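Local atomic coordinates of 1-deoxy-D-xylulose 5-phosphate reductoisomerase (Moraxella catarrhalis, PDB entry 4ZQG), a protein that catalyses the NAD(P)H-dependent rearrangement and reduction of 1-deoxy-D-xylulose 5-phosphate to 2-C-methyl-D-erythritol 4-phosphate in the MEP pathway of isoprenoid synthesis. Residues S17-I25 / D279-A287; R34-V44 / F54-N65. All coordinates share one frame; numbering follows the deposited sequence.

Contact 1 of 2, residues S17-I25 / D279-A287. With NAD (nicotinamide-adenine-dinucleotide), chain C.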
loop_
_atom_site.group_PDB
_atom_site.type_symbol
_atom_site.label_atom_id
_atom_site.label_comp_id
_atom_site.label_asym_id
_atom_site.label_seq_id
_atom_site.Cartn_x
_atom_site.Cartn_y
_atom_site.Cartn_z
ATOM N N SER A 17 27.281 -3.094 3.356
ATOM C CA SER A 17 26.362 -2.392 2.468
ATOM C C SER A 17 25.248 -1.702 3.272
ATOM O O SER A 17 25.006 -0.492 3.164
ATOM C CB SER A 17 25.768 -3.435 1.529
ATOM O OG SER A 17 25.302 -2.829 0.368
ATOM N N ILE A 18 24.623 -2.502 4.136
ATOM C CA ILE A 18 23.561 -2.043 4.990
ATOM C C ILE A 18 24.115 -0.911 5.867
ATOM O O ILE A 18 23.501 0.151 6.017
ATOM C CB ILE A 18 22.951 -3.237 5.797
ATOM C CG1 ILE A 18 22.176 -4.152 4.891
ATOM C CG2 ILE A 18 22.046 -2.763 6.905
ATOM C CD1 ILE A 18 20.913 -3.546 4.281
ATOM N N GLY A 19 25.289 -1.125 6.426
ATOM C CA GLY A 19 25.913 -0.114 7.262
ATOM C C GLY A 19 26.145 1.185 6.556
ATOM O O GLY A 19 25.855 2.237 7.100
ATOM N N ASP A 20 26.672 1.125 5.335
ATOM C CA ASP A 20 26.796 2.334 4.517
ATOM C C ASP A 20 25.486 3.121 4.420
ATOM O O ASP A 20 25.496 4.339 4.629
ATOM C CB ASP A 20 27.272 1.998 3.104
ATOM C CG ASP A 20 28.744 1.621 3.029
ATOM O OD1 ASP A 20 29.139 1.156 1.948
ATOM O OD2 ASP A 20 29.523 1.783 4.000
ATOM N N SER A 21 24.365 2.436 4.103
ATOM C CA SER A 21 23.097 3.111 3.916
ATOM C C SER A 21 22.582 3.714 5.190
ATOM O O SER A 21 22.025 4.802 5.161
ATOM C CB SER A 21 22.033 2.172 3.383
ATOM O OG SER A 21 22.320 1.772 2.059
ATOM N N THR A 22 22.744 2.991 6.305
ATOM C CA THR A 22 22.313 3.475 7.626
ATOM C C THR A 22 23.050 4.762 7.904
ATOM O O THR A 22 22.462 5.809 8.198
ATOM C CB THR A 22 22.599 2.414 8.693
ATOM O OG1 THR A 22 22.017 1.174 8.275
ATOM C CG2 THR A 22 22.045 2.771 10.020
ATOM N N LEU A 23 24.353 4.705 7.755
ATOM C CA LEU A 23 25.171 5.867 8.085
ATOM C C LEU A 23 24.841 7.000 7.181
ATOM O O LEU A 23 24.881 8.160 7.609
ATOM C CB LEU A 23 26.691 5.535 8.076
ATOM C CG LEU A 23 27.030 4.598 9.254
ATOM C CD1 LEU A 23 28.423 4.012 9.235
ATOM C CD2 LEU A 23 26.729 5.301 10.557
ATOM N N ALA A 24 24.478 6.699 5.931
ATOM C CA ALA A 24 24.156 7.794 4.989
ATOM C C ALA A 24 22.947 8.572 5.463
ATOM O O ALA A 24 22.867 9.789 5.263
ATOM C CB ALA A 24 24.009 7.291 3.578
ATOM N N ILE A 25 22.049 7.886 6.170
ATOM C CA ILE A 25 20.905 8.516 6.758
ATOM C C ILE A 25 21.293 9.297 8.011
ATOM O O ILE A 25 20.843 10.409 8.197
ATOM C CB ILE A 25 19.843 7.461 7.094
ATOM C CG1 ILE A 25 19.282 6.815 5.812
ATOM C CG2 ILE A 25 18.706 8.078 7.902
ATOM C CD1 ILE A 25 18.479 5.527 6.067
ATOM N N ASP A 279 16.339 0.922 -3.082
ATOM C CA ASP A 279 17.350 1.591 -2.398
ATOM C C ASP A 279 17.078 1.360 -0.944
ATOM O O ASP A 279 16.099 1.887 -0.426
ATOM C CB ASP A 279 17.239 3.073 -2.640
ATOM C CG ASP A 279 18.447 3.846 -2.046
ATOM O OD1 ASP A 279 19.121 4.502 -2.830
ATOM O OD2 ASP A 279 18.741 3.781 -0.821
ATOM N N MET A 280 17.965 0.668 -0.245
ATOM C CA MET A 280 17.687 0.309 1.138
ATOM C C MET A 280 17.589 1.473 2.104
ATOM O O MET A 280 17.232 1.265 3.246
ATOM C CB MET A 280 18.754 -0.655 1.660
ATOM C CG MET A 280 18.735 -2.031 1.011
ATOM S SD MET A 280 17.177 -2.918 1.180
ATOM C CE MET A 280 17.004 -3.102 2.942
ATOM N N LYS A 281 17.927 2.695 1.695
ATOM C CA LYS A 281 17.718 3.829 2.597
ATOM C C LYS A 281 16.253 4.062 2.930
ATOM O O LYS A 281 15.944 4.538 4.015
ATOM C CB LYS A 281 18.330 5.108 2.053
ATOM C CG LYS A 281 19.836 5.092 2.046
ATOM C CD LYS A 281 20.464 6.453 1.728
ATOM C CE LYS A 281 20.155 6.913 0.322
ATOM N NZ LYS A 281 20.826 6.065 -0.698
ATOM N N THR A 282 15.349 3.683 2.023
ATOM C CA THR A 282 13.922 3.849 2.286
ATOM C C THR A 282 13.489 3.018 3.489
ATOM O O THR A 282 13.012 3.568 4.470
ATOM C CB THR A 282 13.078 3.602 1.033
ATOM O OG1 THR A 282 13.153 4.736 0.160
ATOM C CG2 THR A 282 11.675 3.401 1.390
ATOM N N PRO A 283 13.648 1.693 3.443
ATOM C CA PRO A 283 13.255 0.899 4.611
ATOM C C PRO A 283 14.047 1.180 5.867
ATOM O O PRO A 283 13.510 1.079 6.973
ATOM C CB PRO A 283 13.504 -0.525 4.173
ATOM C CG PRO A 283 14.306 -0.430 2.932
ATOM C CD PRO A 283 13.943 0.851 2.292
ATOM N N ILE A 284 15.321 1.545 5.731
ATOM C CA ILE A 284 16.117 1.823 6.928
ATOM C C ILE A 284 15.538 3.080 7.543
ATOM O O ILE A 284 15.288 3.135 8.718
ATOM C CB ILE A 284 17.626 1.970 6.598
ATOM C CG1 ILE A 284 18.154 0.640 6.090
ATOM C CG2 ILE A 284 18.457 2.353 7.842
ATOM C CD1 ILE A 284 19.490 0.764 5.429
ATOM N N ALA A 285 15.315 4.091 6.723
ATOM C CA ALA A 285 14.788 5.348 7.202
ATOM C C ALA A 285 13.445 5.172 7.908
ATOM O O ALA A 285 13.222 5.746 8.966
ATOM C CB ALA A 285 14.640 6.295 6.029
ATOM N N HIS A 286 12.554 4.384 7.297
ATOM C CA HIS A 286 11.265 4.048 7.871
ATOM C C HIS A 286 11.430 3.382 9.224
ATOM O O HIS A 286 10.753 3.732 10.192
ATOM C CB HIS A 286 10.487 3.073 6.976
ATOM C CG HIS A 286 9.295 2.481 7.661
ATOM N ND1 HIS A 286 9.316 1.240 8.269
ATOM C CD2 HIS A 286 8.052 2.975 7.862
ATOM C CE1 HIS A 286 8.152 1.012 8.841
ATOM N NE2 HIS A 286 7.364 2.043 8.596
ATOM N N ALA A 287 12.330 2.409 9.282
ATOM C CA ALA A 287 12.521 1.688 10.505
ATOM C C ALA A 287 13.185 2.545 11.598
ATOM O O ALA A 287 12.817 2.421 12.762
ATOM C CB ALA A 287 13.322 0.451 10.225
HETATM P PA NAD C . 28.019 -7.227 3.871
HETATM O O1A NAD C . 28.680 -8.502 3.475
HETATM O O2A NAD C . 28.066 -6.008 2.974
HETATM O O5B NAD C . 28.418 -6.781 5.373
HETATM C C5B NAD C . 28.345 -7.637 6.501
HETATM C C4B NAD C . 28.769 -6.902 7.783
HETATM O O4B NAD C . 28.859 -7.888 8.828
HETATM C C3B NAD C . 30.137 -6.213 7.679
HETATM O O3B NAD C . 30.175 -4.981 8.404
HETATM C C2B NAD C . 31.081 -7.223 8.313
HETATM O O2B NAD C . 32.143 -6.620 9.050
HETATM C C1B NAD C . 30.208 -8.035 9.264
HETATM N N9A NAD C . 30.633 -9.466 9.308
HETATM C C8A NAD C . 30.847 -10.258 8.243
HETATM N N7A NAD C . 31.234 -11.499 8.622
HETATM C C5A NAD C . 31.279 -11.519 9.954
HETATM C C6A NAD C . 31.636 -12.554 10.950
HETATM N N6A NAD C . 32.004 -13.812 10.547
HETATM N N1A NAD C . 31.568 -12.165 12.240
HETATM C C2A NAD C . 31.221 -10.898 12.615
HETATM N N3A NAD C . 30.893 -9.902 11.760
HETATM C C4A NAD C . 30.901 -10.170 10.423
HETATM O O3 NAD C . 26.476 -7.625 4.154
HETATM P PN NAD C . 25.121 -6.882 3.695
HETATM O O1N NAD C . 24.980 -7.190 2.220
HETATM O O2N NAD C . 25.120 -5.498 4.299
HETATM O O5D NAD C . 24.107 -7.816 4.520
HETATM C C5D NAD C . 23.851 -7.607 5.911
HETATM C C4D NAD C . 22.595 -8.371 6.335
HETATM O O4D NAD C . 21.400 -7.690 5.942
HETATM C C3D NAD C . 22.553 -9.739 5.679
HETATM O O3D NAD C . 21.972 -10.636 6.619
HETATM C C2D NAD C . 21.689 -9.542 4.453
HETATM O O2D NAD C . 21.101 -10.779 4.024
HETATM C C1D NAD C . 20.706 -8.476 4.949
HETATM N N1N NAD C . 20.203 -7.626 3.859
HETATM C C2N NAD C . 21.044 -6.857 3.124
HETATM C C3N NAD C . 20.562 -6.069 2.059
HETATM C C7N NAD C . 21.459 -5.180 1.234
HETATM O O7N NAD C . 20.970 -4.314 0.531
HETATM N N7N NAD C . 22.782 -5.328 1.285
HETATM C C4N NAD C . 19.204 -6.090 1.780
HETATM C C5N NAD C . 18.384 -6.868 2.558
HETATM C C6N NAD C . 18.887 -7.637 3.593
#
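I18 of helix 17-25 and M280, just ahead of helix 281-287 and far away in sequence, meet beside the nicotinamide of NAD. I18 CD1 lies 4.2 Å from M280 CE, and both side chains also touch the dinucleotide. The first helix of the Rossmann fold, 17-25, here packs on helix 281-287, and the axes cross at -59°. The start of helix 17-25 receives the pyrophosphate, as is classical for this fold. S17 N donates to NAD O2A and I18 N to NAD O2N, each over 3.0 Å and nearly straight. I18 CG1 and CD1 then run along the nicotinamide, with CD1 3.4 Å from NAD C3N. M280 is bent at both chi2 and chi3, which brings SD and CE to the ring carbons C4N and C5N. The same methionine touches the bound fosmidomycin, so it borders both the cofactor and the inhibitor site.

Next to this, I284 fits as a knob into a hole formed by I18, S21, T22 and I25. I284 CD1 is 3.6 Å from S21 CB. T22 OG1, beside its own backbone N at chi1 -53°, donates to I18 O from above the carbonyl plane. That oxygen also accepts from T22 N. K281 lays CG and CD along S21 and A24, while NZ curls back to form a salt bridge with D279. D279 OD2 also caps the helix by accepting from K281 N through its anti lone pair. At the far end I25 slides past K281 in the opposite direction, and its CD1 reaches K281 O at 3.4 Å.

Contact 2 of 2, residues R34-V44 / F54-N65; sequences RIHALTGFSRV and FHPVKICTSPDN. With NAD (nicotinamide-adenine-dinucleotide), chain C.
K58 N donates to H36 O, and G40 N to C60 O, each over 3.1 Å. These bonds join two neighbouring parallel strands of the Rossmann sheet, 34-39 and 58-61, linked by helix 44-54 in a beta-alpha-beta crossover. Between them run two weak bonds, L38 N to K58 O and C60 N to L38 O. CA-H...O contacts fill in beside them, such as I59 CA to L38 O.

Past the end of the strand pairing lies the adenosine site. F41 N donates to NAD O2B, a ribose hydroxyl, over 2.8 Å. The F41 ring is held between two partners. The adenine lies over one face, with C6A above the ring and offset toward its rim. S62 CB covers the opposite face as a CH-pi contact, 3.7 Å from the centroid of the F41 ring. F41 CG stands anti to the backbone N (chi1 -166°), which carries the ring back to S62 although the CB points away from it. R43 NH2 approaches the ribose near C3B.

At the other end, H36 takes V57 CB over one face of its imidazole, 4.1 Å from the centroid. R34 NH1 sits at the edge of the H36 ring, in its plane, and both NH1 and NH2 make weak bonds to ND1. K58 lies alongside H36, pointing the same way. D95 links the two, hydrogen-bonded to H36 NE2 and salt-bridged to K58 NZ, which also pairs with E91. C60 CB meets T39 CG2 on the sheet face that also carries A37 and K58. On the opposite face L38 and I59 pack together. L38 CD1 reaches P56 CG, and I35 CG1 lies 3.8 Å from F54 CD2.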
loop_
_atom_site.group_PDB
_atom_site.type_symbol
_atom_site.label_atom_id
_atom_site.label_comp_id
_atom_site.label_asym_id
_atom_site.label_seq_id
_atom_site.Cartn_x
_atom_site.Cartn_y
_atom_site.Cartn_z
ATOM N N ARG A 34 22.374 9.467 17.999
ATOM C CA ARG A 34 23.709 9.453 18.577
ATOM C C ARG A 34 24.308 8.071 18.307
ATOM O O ARG A 34 23.695 7.074 18.656
ATOM C CB ARG A 34 23.624 9.703 20.110
ATOM C CG ARG A 34 24.933 9.481 20.863
ATOM C CD ARG A 34 24.898 9.843 22.354
ATOM N NE ARG A 34 24.436 8.733 23.192
ATOM C CZ ARG A 34 25.152 7.656 23.507
ATOM N NH1 ARG A 34 26.403 7.498 23.059
ATOM N NH2 ARG A 34 24.600 6.720 24.271
ATOM N N ILE A 35 25.502 7.997 17.731
ATOM C CA ILE A 35 26.156 6.704 17.534
ATOM C C ILE A 35 26.884 6.264 18.794
ATOM O O ILE A 35 27.842 6.840 19.179
ATOM C CB ILE A 35 27.201 6.732 16.430
ATOM C CG1 ILE A 35 26.649 7.305 15.128
ATOM C CG2 ILE A 35 27.754 5.343 16.223
ATOM C CD1 ILE A 35 25.333 6.761 14.700
ATOM N N HIS A 36 26.432 5.218 19.438
ATOM C CA HIS A 36 27.106 4.718 20.594
ATOM C C HIS A 36 28.110 3.656 20.202
ATOM O O HIS A 36 29.132 3.541 20.852
ATOM C CB HIS A 36 26.084 4.150 21.538
ATOM C CG HIS A 36 26.665 3.526 22.752
ATOM N ND1 HIS A 36 26.970 4.251 23.883
ATOM C CD2 HIS A 36 26.970 2.237 23.028
ATOM C CE1 HIS A 36 27.455 3.432 24.798
ATOM N NE2 HIS A 36 27.436 2.202 24.313
ATOM N N ALA A 37 27.851 2.873 19.155
ATOM C CA ALA A 37 28.794 1.829 18.775
ATOM C C ALA A 37 28.723 1.452 17.325
ATOM O O ALA A 37 27.730 1.643 16.709
ATOM C CB ALA A 37 28.597 0.603 19.625
ATOM N N LEU A 38 29.828 0.939 16.792
ATOM C CA LEU A 38 29.943 0.520 15.390
ATOM C C LEU A 38 30.802 -0.720 15.396
ATOM O O LEU A 38 31.675 -0.804 16.212
ATOM C CB LEU A 38 30.660 1.583 14.562
ATOM C CG LEU A 38 30.066 2.978 14.548
ATOM C CD1 LEU A 38 31.023 3.932 13.869
ATOM C CD2 LEU A 38 28.765 2.986 13.786
ATOM N N THR A 39 30.551 -1.684 14.526
ATOM C CA THR A 39 31.334 -2.893 14.501
ATOM C C THR A 39 31.659 -3.302 13.108
ATOM O O THR A 39 30.886 -3.047 12.195
ATOM C CB THR A 39 30.606 -4.093 15.115
ATOM O OG1 THR A 39 29.778 -4.764 14.141
ATOM C CG2 THR A 39 29.818 -3.685 16.372
ATOM N N GLY A 40 32.801 -3.953 12.952
ATOM C CA GLY A 40 33.293 -4.361 11.641
ATOM C C GLY A 40 34.249 -5.527 11.783
ATOM O O GLY A 40 35.041 -5.543 12.687
ATOM N N PHE A 41 34.194 -6.508 10.899
ATOM C CA PHE A 41 34.977 -7.707 11.101
ATOM C C PHE A 41 36.355 -7.535 10.490
ATOM O O PHE A 41 37.330 -7.610 11.204
ATOM C CB PHE A 41 34.240 -8.935 10.526
ATOM C CG PHE A 41 34.796 -10.273 10.976
ATOM C CD1 PHE A 41 35.519 -11.076 10.090
ATOM C CD2 PHE A 41 34.567 -10.745 12.278
ATOM C CE1 PHE A 41 36.005 -12.311 10.493
ATOM C CE2 PHE A 41 35.051 -11.983 12.679
ATOM C CZ PHE A 41 35.761 -12.763 11.783
ATOM N N SER A 42 36.424 -7.274 9.188
ATOM C CA SER A 42 37.685 -7.273 8.458
ATOM C C SER A 42 38.257 -5.897 8.144
ATOM O O SER A 42 39.466 -5.740 8.111
ATOM C CB SER A 42 37.522 -8.021 7.133
ATOM O OG SER A 42 37.765 -9.405 7.320
ATOM N N ARG A 43 37.403 -4.919 7.853
ATOM C CA ARG A 43 37.869 -3.682 7.244
ATOM C C ARG A 43 38.245 -2.683 8.330
ATOM O O ARG A 43 37.500 -1.726 8.636
ATOM C CB ARG A 43 36.816 -3.129 6.276
ATOM C CG ARG A 43 36.897 -3.720 4.871
ATOM C CD ARG A 43 35.574 -3.633 4.146
ATOM N NE ARG A 43 34.641 -4.628 4.678
ATOM C CZ ARG A 43 33.427 -4.886 4.176
ATOM N NH1 ARG A 43 32.986 -4.205 3.117
ATOM N NH2 ARG A 43 32.645 -5.824 4.736
ATOM N N VAL A 44 39.436 -2.912 8.882
ATOM C CA VAL A 44 39.911 -2.205 10.049
ATOM C C VAL A 44 40.044 -0.696 9.789
ATOM O O VAL A 44 39.630 0.126 10.612
ATOM C CB VAL A 44 41.269 -2.785 10.494
ATOM C CG1 VAL A 44 41.830 -2.041 11.700
ATOM C CG2 VAL A 44 41.136 -4.254 10.839
ATOM N N PHE A 54 32.593 9.573 13.800
ATOM C CA PHE A 54 31.441 9.598 14.697
ATOM C C PHE A 54 31.753 9.569 16.166
ATOM O O PHE A 54 30.822 9.682 16.942
ATOM C CB PHE A 54 30.437 8.451 14.374
ATOM C CG PHE A 54 29.773 8.571 13.033
ATOM C CD1 PHE A 54 30.164 7.783 11.980
ATOM C CD2 PHE A 54 28.776 9.486 12.824
ATOM C CE1 PHE A 54 29.553 7.896 10.739
ATOM C CE2 PHE A 54 28.182 9.613 11.591
ATOM C CZ PHE A 54 28.573 8.821 10.545
ATOM N N HIS A 55 33.016 9.423 16.562
ATOM C CA HIS A 55 33.435 9.388 17.991
ATOM C C HIS A 55 32.513 8.490 18.806
ATOM O O HIS A 55 31.853 8.960 19.729
ATOM C CB HIS A 55 33.493 10.799 18.653
ATOM C CG HIS A 55 34.475 11.757 18.022
ATOM N ND1 HIS A 55 34.113 13.021 17.590
ATOM C CD2 HIS A 55 35.794 11.629 17.733
ATOM C CE1 HIS A 55 35.160 13.625 17.061
ATOM N NE2 HIS A 55 36.195 12.803 17.134
ATOM N N PRO A 56 32.414 7.197 18.432
ATOM C CA PRO A 56 31.584 6.268 19.162
ATOM C C PRO A 56 32.180 5.921 20.507
ATOM O O PRO A 56 33.394 5.940 20.659
ATOM C CB PRO A 56 31.634 5.021 18.302
ATOM C CG PRO A 56 32.900 5.093 17.607
ATOM C CD PRO A 56 33.038 6.542 17.273
ATOM N N VAL A 57 31.329 5.570 21.460
ATOM C CA VAL A 57 31.797 5.130 22.749
ATOM C C VAL A 57 32.520 3.799 22.633
ATOM O O VAL A 57 33.497 3.591 23.287
ATOM C CB VAL A 57 30.648 5.092 23.780
ATOM C CG1 VAL A 57 31.143 4.612 25.127
ATOM C CG2 VAL A 57 30.027 6.474 23.910
ATOM N N LYS A 58 32.057 2.893 21.788
ATOM C CA LYS A 58 32.667 1.563 21.677
ATOM C C LYS A 58 32.684 1.126 20.249
ATOM O O LYS A 58 31.794 1.468 19.486
ATOM C CB LYS A 58 31.862 0.502 22.457
ATOM C CG LYS A 58 31.363 0.918 23.829
ATOM C CD LYS A 58 30.923 -0.290 24.662
ATOM C CE LYS A 58 30.567 0.140 26.085
ATOM N NZ LYS A 58 29.827 -0.909 26.815
ATOM N N ILE A 59 33.671 0.335 19.889
ATOM C CA ILE A 59 33.652 -0.366 18.611
ATOM C C ILE A 59 34.191 -1.763 18.855
ATOM O O ILE A 59 34.814 -2.011 19.885
ATOM C CB ILE A 59 34.478 0.333 17.520
ATOM C CG1 ILE A 59 35.968 0.298 17.907
ATOM C CG2 ILE A 59 33.961 1.738 17.308
ATOM C CD1 ILE A 59 36.854 1.195 17.061
ATOM N N CYS A 60 33.926 -2.671 17.923
ATOM C CA CYS A 60 34.273 -4.063 18.067
ATOM C C CYS A 60 34.752 -4.529 16.741
ATOM O O CYS A 60 34.154 -4.170 15.730
ATOM C CB CYS A 60 33.026 -4.874 18.455
ATOM S SG CYS A 60 33.287 -6.657 18.619
ATOM N N THR A 61 35.793 -5.354 16.730
ATOM C CA THR A 61 36.294 -5.954 15.485
ATOM C C THR A 61 36.584 -7.422 15.695
ATOM O O THR A 61 36.299 -7.971 16.780
ATOM C CB THR A 61 37.540 -5.213 14.954
ATOM O OG1 THR A 61 37.973 -5.783 13.720
ATOM C CG2 THR A 61 38.673 -5.273 15.945
ATOM N N SER A 62 37.147 -8.068 14.672
ATOM C CA SER A 62 37.584 -9.459 14.807
ATOM C C SER A 62 38.745 -9.590 15.772
ATOM O O SER A 62 39.476 -8.632 15.978
ATOM C CB SER A 62 37.982 -10.045 13.449
ATOM O OG SER A 62 39.278 -9.680 13.022
ATOM N N PRO A 63 38.943 -10.790 16.358
ATOM C CA PRO A 63 40.054 -10.968 17.307
ATOM C C PRO A 63 41.412 -10.784 16.643
ATOM O O PRO A 63 42.300 -10.224 17.250
ATOM C CB PRO A 63 39.873 -12.400 17.817
ATOM C CG PRO A 63 38.452 -12.756 17.514
ATOM C CD PRO A 63 38.128 -12.017 16.247
ATOM N N ASP A 64 41.539 -11.245 15.407
ATOM C CA ASP A 64 42.730 -11.060 14.621
ATOM C C ASP A 64 43.125 -9.579 14.442
ATOM O O ASP A 64 44.302 -9.293 14.253
ATOM C CB ASP A 64 42.600 -11.779 13.258
ATOM C CG ASP A 64 43.011 -13.257 13.330
ATOM O OD1 ASP A 64 42.133 -14.115 13.507
ATOM O OD2 ASP A 64 44.220 -13.583 13.233
ATOM N N ASN A 65 42.175 -8.654 14.521
ATOM C CA ASN A 65 42.491 -7.242 14.372
ATOM C C ASN A 65 42.439 -6.390 15.629
ATOM O O ASN A 65 42.653 -5.188 15.552
ATOM C CB ASN A 65 41.553 -6.586 13.366
ATOM C CG ASN A 65 41.579 -7.250 12.020
ATOM O OD1 ASN A 65 40.520 -7.448 11.385
ATOM N ND2 ASN A 65 42.755 -7.598 11.566
HETATM P PA NAD C . 28.019 -7.227 3.871
HETATM O O1A NAD C . 28.680 -8.502 3.475
HETATM O O2A NAD C . 28.066 -6.008 2.974
HETATM O O5B NAD C . 28.418 -6.781 5.373
HETATM C C5B NAD C . 28.345 -7.637 6.501
HETATM C C4B NAD C . 28.769 -6.902 7.783
HETATM O O4B NAD C . 28.859 -7.888 8.828
HETATM C C3B NAD C . 30.137 -6.213 7.679
HETATM O O3B NAD C . 30.175 -4.981 8.404
HETATM C C2B NAD C . 31.081 -7.223 8.313
HETATM O O2B NAD C . 32.143 -6.620 9.050
HETATM C C1B NAD C . 30.208 -8.035 9.264
HETATM N N9A NAD C . 30.633 -9.466 9.308
HETATM C C8A NAD C . 30.847 -10.258 8.243
HETATM N N7A NAD C . 31.234 -11.499 8.622
HETATM C C5A NAD C . 31.279 -11.519 9.954
HETATM C C6A NAD C . 31.636 -12.554 10.950
HETATM N N6A NAD C . 32.004 -13.812 10.547
HETATM N N1A NAD C . 31.568 -12.165 12.240
HETATM C C2A NAD C . 31.221 -10.898 12.615
HETATM N N3A NAD C . 30.893 -9.902 11.760
HETATM C C4A NAD C . 30.901 -10.170 10.423
HETATM O O3 NAD C . 26.476 -7.625 4.154
HETATM P PN NAD C . 25.121 -6.882 3.695
HETATM O O1N NAD C . 24.980 -7.190 2.220
HETATM O O2N NAD C . 25.120 -5.498 4.299
HETATM O O5D NAD C . 24.107 -7.816 4.520
HETATM C C5D NAD C . 23.851 -7.607 5.911
HETATM C C4D NAD C . 22.595 -8.371 6.335
HETATM O O4D NAD C . 21.400 -7.690 5.942
HETATM C C3D NAD C . 22.553 -9.739 5.679
HETATM O O3D NAD C . 21.972 -10.636 6.619
HETATM C C2D NAD C . 21.689 -9.542 4.453
HETATM O O2D NAD C . 21.101 -10.779 4.024
HETATM C C1D NAD C . 20.706 -8.476 4.949
HETATM N N1N NAD C . 20.203 -7.626 3.859
HETATM C C2N NAD C . 21.044 -6.857 3.124
HETATM C C3N NAD C . 20.562 -6.069 2.059
HETATM C C7N NAD C . 21.459 -5.180 1.234
HETATM O O7N NAD C . 20.970 -4.314 0.531
HETATM N N7N NAD C . 22.782 -5.328 1.285
HETATM C C4N NAD C . 19.204 -6.090 1.780
HETATM C C5N NAD C . 18.384 -6.868 2.558
HETATM C C6N NAD C . 18.887 -7.637 3.593
#

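From the N terminus the chain passes through helix 17-25, then strand 34-39, helix 44-54 and strand 58-61. Contact 2 closes first, across a short loop of nine helical residues. Contact 1 closes much later, when the chain returns at 279-287. Contact 2 is therefore nested inside the loop of contact 1. Contact 2 is local to the Rossmann sheet; contact 1 ties the first helix of that fold to helix 281-289, far along the chain. Their centres are about 18 Å apart, yet L23 CD2 packs on F54 CE1 at 3.8 Å. NAD spans both, with its nicotinamide and pyrophosphate at contact 1 and its adenosine at contact 2.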